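Local coordinates for L-hydantoinase (Arthrobacter aurescens, PDB 1GKR), which hydrolyses 5-substituted hydantoins, favouring aryl over alkyl derivatives, with two zinc ions bound in each subunit of a homotetramer, at residues Pro54-Glu59 and Glu362-Lys367; His260-Pro265 and Ile306-Ser311; Gln266-Thr271 and Arg296-Leu301; Lys283-Val288 and Ala331-Leu336. All coordinates share one frame; numbering follows the deposited sequence.

In the fold
The four contacts run from the flank of the metallohydrolase TIM barrel to loops beside its zinc ions. Interaction 2 pairs two parallel barrel strands, and its centre lies about 10 Å from the centres of both interaction 1 and interaction 3. Asp58 of interaction 1 meets Ser311 of interaction 2 through OD2 and OG, 2.7 Å apart in a probable hydrogen bond. Interaction 3 continues directly from interaction 2 along the chain. It reaches interaction 4 where Tyr267 OH lies 2.6 Å from Pro286 O. Close to the metals lie the side chains of Ala285, about 6 Å from a zinc ion, and of Glu262 and Tyr267, each about 7 Å away.

Interaction 1: residues Pro54-Glu59 and Glu362-Lys367; sequences PGVVDE and EVMCEK
Cys365 points its thiol at the bend made by Pro54 and Gly55, where strand 51-62 enters the barrel beside helix 357-372. With SG anti to its own carbonyl carbon (chi1 -49°), the sulfur comes to rest 3.5 Å from Pro54 O. Gly55 O is a second oxygen beside it, 3.7 Å from the same Cys365 SG. Behind the thiol, Cys365 CB packs against Pro54 CB at 4.3 Å. Val56 divides its two methyls between two helix residues. CG1 lies beyond the Met364 carbonyl oxygen, 3.4 Å from Met364 O, and also meets the thioether methyl CE. CG2 is turned to the sulfur of Cys365, 4.4 Å from SG. Between these apolar groups runs one polar tie, from Val57 N to Met364 O, 3.0 Å long and 158° at the hydrogen, with the donor nearly along the C=O axis. The local strand and helix axes stand 85° apart, and the bond joins a helix carbonyl to a strand N-H. Pro368, four residues beyond Met364, has no N-H to offer that oxygen. The chemistry suggests that the strand supplies a donor in place of the missing i+4 N-H, inside a buried, largely apolar and sulfur-rich setting.

Interaction 2: residues His260-Pro265 and Ile306-Ser311; sequences HCESGP and IDTLGS
Asp307 grips the backbone of Cys261 through OD2, which accepts the N-H on its anti lone pair at 2.7 Å (Cys261 N to Asp307 OD2), nearly straight at 169°. The other carboxylate oxygen takes a hydrogen from a water 2.9 Å from Asp307 OD1. That water lies in the plane of the His260 ring at its edge, 2.9 Å from ND1, while NE2 of the same ring bonds to Asp258. An alanine in place of Asp307 would probably leave Cys261 N without its carboxylate acceptor and the bridging water without one of its partners. Further along, the parallel strands pair through Thr308 N to Cys261 O, Ser263 N to Thr308 O and Gly310 N to Ser263 O, each 3.0 Å.

Around this backbone core the side chains part to two faces. On one, Glu262 and Thr308 cross obliquely, with Thr308 OG1 3.3 Å from Glu262 CG; the hydroxyl itself is bonded to Glu59. On the other, Ser263 CB meets Ile306 CG2 at 4.2 Å, and Leu309 reaches back so that its CD1 lies 3.5 Å from Ser263 O. Ser263 OG is satisfied by Val240 O.

Glu262 sends its carboxylate on to His239 N and His60 ND1, and both histidines bind zinc. This is consistent with a second-shell role: strand pairing would fix Glu262, whose carboxylate bonds one zinc ligand by its ring and another by its backbone.

Interaction 3: residues Gln266-Thr271 and Arg296-Leu301; sequences QYLNIT and RLWEQL
Leu268 and Trp298 make a buried, mainly apolar contact between the end of the short helix 265-268 and the side of helix 291-303, with a single indole hydrogen bond set into it. The leucine lies over one face of the indole: its CD2 sits 4.2 Å from the centroid of the five-membered ring of Trp298 and only 2° off the ring normal, a CH-pi contact. Leu268 CB rests over the same face toward the rim, 3.9 Å from Trp298 CZ2. From this side too comes the carbonyl of Leu268, which accepts Trp298 NE1 at 2.9 Å. This bond is bent, 134° at the hydrogen, as the oxygen is tilted out of the ring plane; on the acceptor side the nitrogen stands above the carbonyl plane.

At the indole edge lies Asn269 OD1, in the ring plane and 3.8 Å from Trp298 CZ2; the amide is turned 80° to the ring, and its ND2 bonds to Pro265 O. Arg354 makes a cation-pi contact with the same indole. The leucine's methyls spread over the helix, CD2 lying 3.8 Å from Leu297 CB and CD1 3.8 Å from Leu301 CD1. An alanine at Trp298 would probably leave Leu268 O without its indole donor, open a gap beside Leu268 and deprive Arg354 of its cation-pi partner.

Met345 of helix 341-350 touches both Leu268 and Leu301, and Pro243 at the start of helix 243-254 packs on Leu297, placing the contact among the helices that wrap the barrel.

Interaction 4: residues Lys283-Val288 and Ala331-Leu336; sequences KVAPPV and AGNGAL
Lys283 stretches across Asn333 to place its ammonium on the backbone of the neighbouring loop, where NZ donates to Ala331 O at 2.7 Å. Its CG is anti to the backbone N (chi1 -175°), and the chain stays extended from there to the nitrogen. NZ has a second acceptor in Val328 O, and the charge also lies in a cation-pi contact with Tyr208, so the ammonium is held by two carbonyls and a ring.

Lys283 O works in the opposite sense, accepting from Gly334 N at 3.1 Å with the donor in the carbonyl plane and 152° at the hydrogen. A CA-H of Asn333 approaches the same oxygen, Asn333 CA standing 3.4 Å from Lys283 O. Lysine thus serves as donor at its tip and as acceptor at its root. The Asn333 amide crosses the lysine chain obliquely: OD1 lies 3.1 Å from Lys283 CE, against methylene carbons that the nearby charge would probably polarise. Its other end, ND2, lies 3.6 Å from Ala285 CB. Val284 CG2 packs 4.0 Å from Gly334 N.

Gly332 O and Gly334 O are both satisfied by Lys321 NZ, and Val284 O by Tyr208 OH. Gly334 itself has a positive phi of 136°, and at these backbone angles a side chain would jam against the preceding carbonyl.

The chemistry implies two irregular loops joined by the Lys283 ammonium and by a backbone bond at its carbonyl, with Lys321 bridging two carbonyls of 331-336, which would hold Val284 and Ala285 in place close to zinc ligands Asp312 and His183.

Interaction 1: residues Pro54-Glu59 and Glu362-Lys367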
# COMPACT_ATOMS: atom_id res chain seq x y z
N PRO A 54 -31.35 21.67 -3.14
CA PRO A 54 -31.44 22.16 -1.76
C PRO A 54 -30.52 23.36 -1.59
O PRO A 54 -29.57 23.52 -2.37
CB PRO A 54 -30.96 20.96 -0.93
CG PRO A 54 -31.21 19.79 -1.84
CD PRO A 54 -30.78 20.31 -3.17
N GLY A 55 -30.81 24.20 -0.60
CA GLY A 55 -29.96 25.34 -0.38
C GLY A 55 -28.56 24.85 -0.09
O GLY A 55 -28.37 23.80 0.53
N VAL A 56 -27.56 25.59 -0.55
CA VAL A 56 -26.18 25.20 -0.30
C VAL A 56 -25.83 25.40 1.17
O VAL A 56 -26.23 26.40 1.77
CB VAL A 56 -25.21 26.04 -1.13
CG1 VAL A 56 -23.79 25.84 -0.63
CG2 VAL A 56 -25.34 25.64 -2.60
N VAL A 57 -25.12 24.45 1.75
CA VAL A 57 -24.70 24.52 3.14
C VAL A 57 -23.19 24.72 3.13
O VAL A 57 -22.45 23.79 2.82
CB VAL A 57 -25.04 23.22 3.92
CG1 VAL A 57 -24.40 23.25 5.30
CG2 VAL A 57 -26.55 23.09 4.06
N ASP A 58 -22.74 25.93 3.45
CA ASP A 58 -21.31 26.22 3.46
C ASP A 58 -20.75 26.14 4.89
O ASP A 58 -21.07 26.96 5.74
CB ASP A 58 -21.05 27.60 2.86
CG ASP A 58 -19.61 27.78 2.49
OD1 ASP A 58 -18.75 27.25 3.22
OD2 ASP A 58 -19.32 28.46 1.49
N GLU A 59 -19.91 25.14 5.11
CA GLU A 59 -19.29 24.86 6.41
C GLU A 59 -18.05 25.69 6.69
O GLU A 59 -17.46 25.58 7.77
CB GLU A 59 -18.87 23.39 6.48
CG GLU A 59 -17.79 23.06 5.45
CD GLU A 59 -17.42 21.59 5.39
OE1 GLU A 59 -18.23 20.75 5.83
OE2 GLU A 59 -16.31 21.28 4.89
N GLU A 362 -24.23 16.78 -3.71
CA GLU A 362 -23.69 15.92 -2.66
C GLU A 362 -22.61 16.62 -1.85
O GLU A 362 -22.64 16.59 -0.61
CB GLU A 362 -23.11 14.64 -3.26
CG GLU A 362 -22.70 13.64 -2.20
CD GLU A 362 -21.99 12.43 -2.77
OE1 GLU A 362 -21.11 12.63 -3.64
OE2 GLU A 362 -22.30 11.30 -2.34
N VAL A 363 -21.66 17.26 -2.54
CA VAL A 363 -20.56 17.93 -1.86
C VAL A 363 -20.86 19.35 -1.33
O VAL A 363 -20.15 19.85 -0.44
CB VAL A 363 -19.32 18.02 -2.77
CG1 VAL A 363 -18.93 16.65 -3.26
CG2 VAL A 363 -19.60 18.93 -3.92
N MET A 364 -21.90 19.99 -1.86
CA MET A 364 -22.25 21.34 -1.43
C MET A 364 -23.47 21.42 -0.54
O MET A 364 -23.73 22.47 0.05
CB MET A 364 -22.45 22.27 -2.64
CG MET A 364 -21.17 22.54 -3.36
SD MET A 364 -21.29 23.75 -4.66
CE MET A 364 -20.96 25.25 -3.75
N CYS A 365 -24.23 20.33 -0.45
CA CYS A 365 -25.43 20.33 0.38
C CYS A 365 -25.52 19.16 1.34
O CYS A 365 -25.53 19.33 2.56
CB CYS A 365 -26.68 20.32 -0.49
SG CYS A 365 -26.70 21.55 -1.82
N GLU A 366 -25.58 17.95 0.79
CA GLU A 366 -25.72 16.76 1.61
C GLU A 366 -24.62 16.43 2.61
O GLU A 366 -24.89 16.41 3.81
CB GLU A 366 -25.97 15.56 0.70
CG GLU A 366 -27.40 15.49 0.19
CD GLU A 366 -27.57 14.55 -0.99
OE1 GLU A 366 -26.87 13.52 -1.03
OE2 GLU A 366 -28.43 14.84 -1.86
N LYS A 367 -23.40 16.17 2.14
CA LYS A 367 -22.33 15.81 3.05
C LYS A 367 -22.05 16.85 4.14
O LYS A 367 -21.95 16.51 5.32
CB LYS A 367 -21.05 15.49 2.27
CG LYS A 367 -20.77 14.00 2.14
CD LYS A 367 -19.80 13.72 0.99
CE LYS A 367 -19.41 12.25 0.94
NZ LYS A 367 -20.62 11.38 1.08

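Interaction 2: residues His260-Pro265 and Ile306-Ser311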
# COMPACT_ATOMS: atom_id res chain seq x y z
N HIS A 260 -12.51 13.20 6.66
CA HIS A 260 -13.06 13.68 5.39
C HIS A 260 -12.28 14.81 4.77
O HIS A 260 -11.56 15.55 5.45
CB HIS A 260 -14.48 14.12 5.63
CG HIS A 260 -15.24 13.15 6.46
ND1 HIS A 260 -16.08 12.21 5.91
CD2 HIS A 260 -15.18 12.88 7.78
CE1 HIS A 260 -16.50 11.40 6.86
NE2 HIS A 260 -15.97 11.78 8.01
N CYS A 261 -12.45 14.98 3.47
CA CYS A 261 -11.70 16.00 2.77
C CYS A 261 -12.53 17.16 2.24
O CYS A 261 -13.55 16.97 1.56
CB CYS A 261 -10.94 15.35 1.64
SG CYS A 261 -10.11 16.52 0.65
N GLU A 262 -12.10 18.37 2.55
CA GLU A 262 -12.78 19.55 2.07
C GLU A 262 -11.87 20.32 1.14
O GLU A 262 -10.66 20.40 1.37
CB GLU A 262 -13.16 20.50 3.21
CG GLU A 262 -13.85 21.77 2.72
CD GLU A 262 -13.67 22.97 3.63
OE1 GLU A 262 -12.55 23.54 3.71
OE2 GLU A 262 -14.64 23.35 4.29
N SER A 263 -12.43 20.85 0.06
CA SER A 263 -11.66 21.71 -0.82
C SER A 263 -12.63 22.81 -1.17
O SER A 263 -13.74 22.85 -0.64
CB SER A 263 -11.18 21.00 -2.06
OG SER A 263 -10.23 21.83 -2.71
N GLY A 264 -12.25 23.72 -2.06
CA GLY A 264 -13.17 24.79 -2.37
C GLY A 264 -13.00 25.36 -3.75
O GLY A 264 -11.99 25.13 -4.42
N PRO A 265 -13.99 26.14 -4.20
CA PRO A 265 -13.93 26.74 -5.53
C PRO A 265 -12.68 27.53 -5.86
O PRO A 265 -12.34 27.66 -7.03
CB PRO A 265 -15.22 27.56 -5.61
CG PRO A 265 -15.57 27.82 -4.18
CD PRO A 265 -15.19 26.56 -3.46
N ILE A 306 -13.38 13.97 -3.06
CA ILE A 306 -13.50 15.20 -2.32
C ILE A 306 -14.87 15.20 -1.66
O ILE A 306 -15.88 15.26 -2.34
CB ILE A 306 -13.31 16.39 -3.25
CG1 ILE A 306 -11.87 16.37 -3.75
CG2 ILE A 306 -13.67 17.67 -2.54
CD1 ILE A 306 -11.47 17.56 -4.57
N ASP A 307 -14.90 15.13 -0.35
CA ASP A 307 -16.15 15.05 0.40
C ASP A 307 -17.03 16.29 0.46
O ASP A 307 -18.25 16.18 0.33
CB ASP A 307 -15.85 14.56 1.81
CG ASP A 307 -15.14 13.24 1.79
OD1 ASP A 307 -15.78 12.26 1.39
OD2 ASP A 307 -13.93 13.19 2.16
N THR A 308 -16.43 17.45 0.68
CA THR A 308 -17.21 18.68 0.77
C THR A 308 -16.51 19.86 0.12
O THR A 308 -15.30 19.86 -0.09
CB THR A 308 -17.49 19.09 2.22
OG1 THR A 308 -16.24 19.43 2.85
CG2 THR A 308 -18.16 17.97 3.00
N LEU A 309 -17.29 20.88 -0.19
CA LEU A 309 -16.77 22.09 -0.78
C LEU A 309 -17.17 23.23 0.16
O LEU A 309 -18.32 23.32 0.61
CB LEU A 309 -17.37 22.28 -2.17
CG LEU A 309 -16.43 22.21 -3.38
CD1 LEU A 309 -15.38 21.15 -3.19
CD2 LEU A 309 -17.25 21.93 -4.63
N GLY A 310 -16.21 24.08 0.50
CA GLY A 310 -16.48 25.20 1.38
C GLY A 310 -15.83 26.41 0.75
O GLY A 310 -14.75 26.29 0.18
N SER A 311 -16.45 27.58 0.85
CA SER A 311 -15.88 28.76 0.21
C SER A 311 -14.65 29.36 0.88
O SER A 311 -13.72 29.81 0.21
CB SER A 311 -16.95 29.85 0.11
OG SER A 311 -17.35 30.24 1.40
O HOH W 1 -17.61 11.46 3.54

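Interaction 3: residues Gln266-Thr271 and Arg296-Leu301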
# COMPACT_ATOMS: atom_id res chain seq x y z
N GLN A 266 -11.97 28.04 -4.85
CA GLN A 266 -10.73 28.79 -5.11
C GLN A 266 -9.64 27.89 -5.65
O GLN A 266 -8.80 28.31 -6.44
CB GLN A 266 -10.17 29.44 -3.85
CG GLN A 266 -11.15 29.66 -2.77
CD GLN A 266 -11.36 28.44 -1.92
OE1 GLN A 266 -10.72 28.28 -0.88
NE2 GLN A 266 -12.24 27.56 -2.36
N TYR A 267 -9.63 26.64 -5.18
CA TYR A 267 -8.61 25.70 -5.59
C TYR A 267 -8.95 25.01 -6.89
O TYR A 267 -8.05 24.56 -7.60
CB TYR A 267 -8.39 24.67 -4.48
CG TYR A 267 -7.86 25.30 -3.22
CD1 TYR A 267 -6.57 25.83 -3.18
CD2 TYR A 267 -8.66 25.40 -2.09
CE1 TYR A 267 -6.09 26.46 -2.04
CE2 TYR A 267 -8.19 26.03 -0.93
CZ TYR A 267 -6.91 26.55 -0.91
OH TYR A 267 -6.44 27.18 0.22
N LEU A 268 -10.23 24.93 -7.21
CA LEU A 268 -10.66 24.28 -8.45
C LEU A 268 -10.71 25.24 -9.64
O LEU A 268 -10.37 24.85 -10.75
CB LEU A 268 -12.05 23.65 -8.26
CG LEU A 268 -12.11 22.47 -7.29
CD1 LEU A 268 -13.54 22.08 -7.05
CD2 LEU A 268 -11.34 21.32 -7.85
N ASN A 269 -11.09 26.49 -9.38
CA ASN A 269 -11.22 27.49 -10.44
C ASN A 269 -10.08 28.48 -10.61
O ASN A 269 -10.20 29.43 -11.37
CB ASN A 269 -12.52 28.26 -10.24
CG ASN A 269 -13.72 27.35 -10.29
OD1 ASN A 269 -14.13 26.91 -11.36
ND2 ASN A 269 -14.29 27.04 -9.13
N ILE A 270 -8.97 28.27 -9.90
CA ILE A 270 -7.83 29.17 -10.03
C ILE A 270 -6.57 28.33 -10.07
O ILE A 270 -6.49 27.27 -9.46
CB ILE A 270 -7.71 30.15 -8.87
CG1 ILE A 270 -9.02 30.92 -8.71
CG2 ILE A 270 -6.61 31.14 -9.14
CD1 ILE A 270 -9.02 31.80 -7.50
N THR A 271 -5.58 28.82 -10.80
CA THR A 271 -4.33 28.10 -10.97
C THR A 271 -3.16 29.03 -10.75
O THR A 271 -3.32 30.24 -10.81
CB THR A 271 -4.28 27.54 -12.38
OG1 THR A 271 -4.89 26.25 -12.38
CG2 THR A 271 -2.89 27.47 -12.91
N ARG A 296 -6.08 17.04 -11.89
CA ARG A 296 -6.30 15.92 -10.97
C ARG A 296 -7.44 16.23 -10.02
O ARG A 296 -8.35 15.43 -9.83
CB ARG A 296 -5.05 15.66 -10.16
CG ARG A 296 -3.95 14.93 -10.89
CD ARG A 296 -4.00 13.45 -10.55
NE ARG A 296 -3.57 13.14 -9.18
CZ ARG A 296 -2.41 13.54 -8.65
NH1 ARG A 296 -1.56 14.27 -9.36
NH2 ARG A 296 -2.10 13.18 -7.41
N LEU A 297 -7.38 17.40 -9.40
CA LEU A 297 -8.39 17.84 -8.46
C LEU A 297 -9.79 17.70 -9.03
O LEU A 297 -10.69 17.16 -8.37
CB LEU A 297 -8.14 19.30 -8.09
CG LEU A 297 -7.85 19.67 -6.64
CD1 LEU A 297 -6.92 18.67 -5.99
CD2 LEU A 297 -7.24 21.06 -6.62
N TRP A 298 -9.97 18.16 -10.26
CA TRP A 298 -11.28 18.08 -10.91
C TRP A 298 -11.76 16.65 -11.12
O TRP A 298 -12.96 16.39 -11.06
CB TRP A 298 -11.28 18.82 -12.23
CG TRP A 298 -11.56 20.28 -12.11
CD1 TRP A 298 -10.66 21.32 -12.20
CD2 TRP A 298 -12.84 20.89 -11.94
NE1 TRP A 298 -11.30 22.52 -12.12
CE2 TRP A 298 -12.64 22.30 -11.95
CE3 TRP A 298 -14.14 20.39 -11.78
CZ2 TRP A 298 -13.70 23.21 -11.82
CZ3 TRP A 298 -15.20 21.29 -11.64
CH2 TRP A 298 -14.97 22.69 -11.66
N GLU A 299 -10.83 15.74 -11.36
CA GLU A 299 -11.20 14.34 -11.54
C GLU A 299 -11.63 13.78 -10.19
O GLU A 299 -12.66 13.12 -10.06
CB GLU A 299 -10.01 13.53 -12.04
CG GLU A 299 -9.71 13.70 -13.51
CD GLU A 299 -8.45 12.95 -13.91
OE1 GLU A 299 -8.29 11.78 -13.48
OE2 GLU A 299 -7.63 13.52 -14.67
N GLN A 300 -10.83 14.06 -9.17
CA GLN A 300 -11.14 13.58 -7.84
C GLN A 300 -12.50 14.07 -7.38
O GLN A 300 -13.23 13.35 -6.69
CB GLN A 300 -10.05 14.04 -6.88
CG GLN A 300 -8.66 13.62 -7.31
CD GLN A 300 -7.61 14.01 -6.31
OE1 GLN A 300 -7.53 15.17 -5.90
NE2 GLN A 300 -6.80 13.04 -5.91
N LEU A 301 -12.85 15.29 -7.77
CA LEU A 301 -14.13 15.87 -7.37
C LEU A 301 -15.28 15.05 -7.94
O LEU A 301 -16.11 14.53 -7.20
CB LEU A 301 -14.23 17.31 -7.88
CG LEU A 301 -15.08 18.34 -7.12
CD1 LEU A 301 -15.77 19.22 -8.13
CD2 LEU A 301 -16.09 17.68 -6.23

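Interaction 4: residues Lys283-Val288 and Ala331-Leu336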
# COMPACT_ATOMS: atom_id res chain seq x y z
N LYS A 283 -3.99 35.30 -3.12
CA LYS A 283 -3.15 34.81 -2.04
C LYS A 283 -4.01 34.26 -0.94
O LYS A 283 -4.70 35.01 -0.24
CB LYS A 283 -2.28 35.93 -1.48
CG LYS A 283 -1.31 35.41 -0.45
CD LYS A 283 -0.45 36.51 0.11
CE LYS A 283 0.39 36.00 1.25
NZ LYS A 283 1.14 37.11 1.87
N VAL A 284 -3.98 32.94 -0.78
CA VAL A 284 -4.78 32.29 0.23
C VAL A 284 -3.92 31.20 0.88
O VAL A 284 -2.82 30.91 0.40
CB VAL A 284 -6.05 31.74 -0.46
CG1 VAL A 284 -5.76 30.43 -1.12
CG2 VAL A 284 -7.20 31.67 0.52
N ALA A 285 -4.36 30.61 1.99
CA ALA A 285 -3.56 29.57 2.64
C ALA A 285 -4.41 28.38 2.99
O ALA A 285 -5.42 28.54 3.70
CB ALA A 285 -2.92 30.09 3.89
N PRO A 286 -4.03 27.18 2.53
CA PRO A 286 -2.86 26.86 1.71
C PRO A 286 -2.91 27.54 0.35
O PRO A 286 -3.98 27.89 -0.14
CB PRO A 286 -2.95 25.34 1.54
CG PRO A 286 -3.81 24.91 2.63
CD PRO A 286 -4.84 25.98 2.73
N PRO A 287 -1.75 27.69 -0.30
CA PRO A 287 -1.64 28.33 -1.62
C PRO A 287 -2.38 27.58 -2.71
O PRO A 287 -2.58 26.36 -2.63
CB PRO A 287 -0.13 28.32 -1.88
CG PRO A 287 0.47 28.24 -0.51
CD PRO A 287 -0.42 27.28 0.19
N VAL A 288 -2.79 28.32 -3.74
CA VAL A 288 -3.45 27.71 -4.88
C VAL A 288 -2.30 26.98 -5.56
O VAL A 288 -1.17 27.47 -5.59
CB VAL A 288 -4.02 28.76 -5.82
CG1 VAL A 288 -4.46 28.12 -7.12
CG2 VAL A 288 -5.19 29.44 -5.16
N ALA A 331 0.79 41.31 1.89
CA ALA A 331 -0.62 41.17 1.60
C ALA A 331 -1.13 40.05 2.50
O ALA A 331 -0.41 39.08 2.76
CB ALA A 331 -0.81 40.81 0.13
N GLY A 332 -2.36 40.19 2.99
CA GLY A 332 -2.91 39.15 3.85
C GLY A 332 -3.60 38.04 3.08
O GLY A 332 -3.93 38.20 1.91
N ASN A 333 -3.80 36.91 3.73
CA ASN A 333 -4.46 35.77 3.09
C ASN A 333 -5.98 35.88 3.12
O ASN A 333 -6.56 36.43 4.06
CB ASN A 333 -4.06 34.46 3.76
CG ASN A 333 -2.57 34.18 3.67
OD1 ASN A 333 -1.91 34.60 2.71
ND2 ASN A 333 -2.04 33.47 4.66
N GLY A 334 -6.63 35.35 2.10
CA GLY A 334 -8.08 35.39 2.09
C GLY A 334 -8.69 35.77 0.78
O GLY A 334 -8.05 36.39 -0.06
N ALA A 335 -9.95 35.39 0.60
CA ALA A 335 -10.67 35.71 -0.61
C ALA A 335 -12.14 35.58 -0.31
O ALA A 335 -12.53 34.70 0.44
CB ALA A 335 -10.29 34.76 -1.72
N LEU A 336 -12.96 36.48 -0.86
CA LEU A 336 -14.40 36.42 -0.66
C LEU A 336 -14.87 35.28 -1.55
O LEU A 336 -14.19 34.94 -2.51
CB LEU A 336 -15.07 37.73 -1.10
CG LEU A 336 -14.62 38.97 -0.33
CD1 LEU A 336 -15.36 40.19 -0.84
CD2 LEU A 336 -14.91 38.80 1.14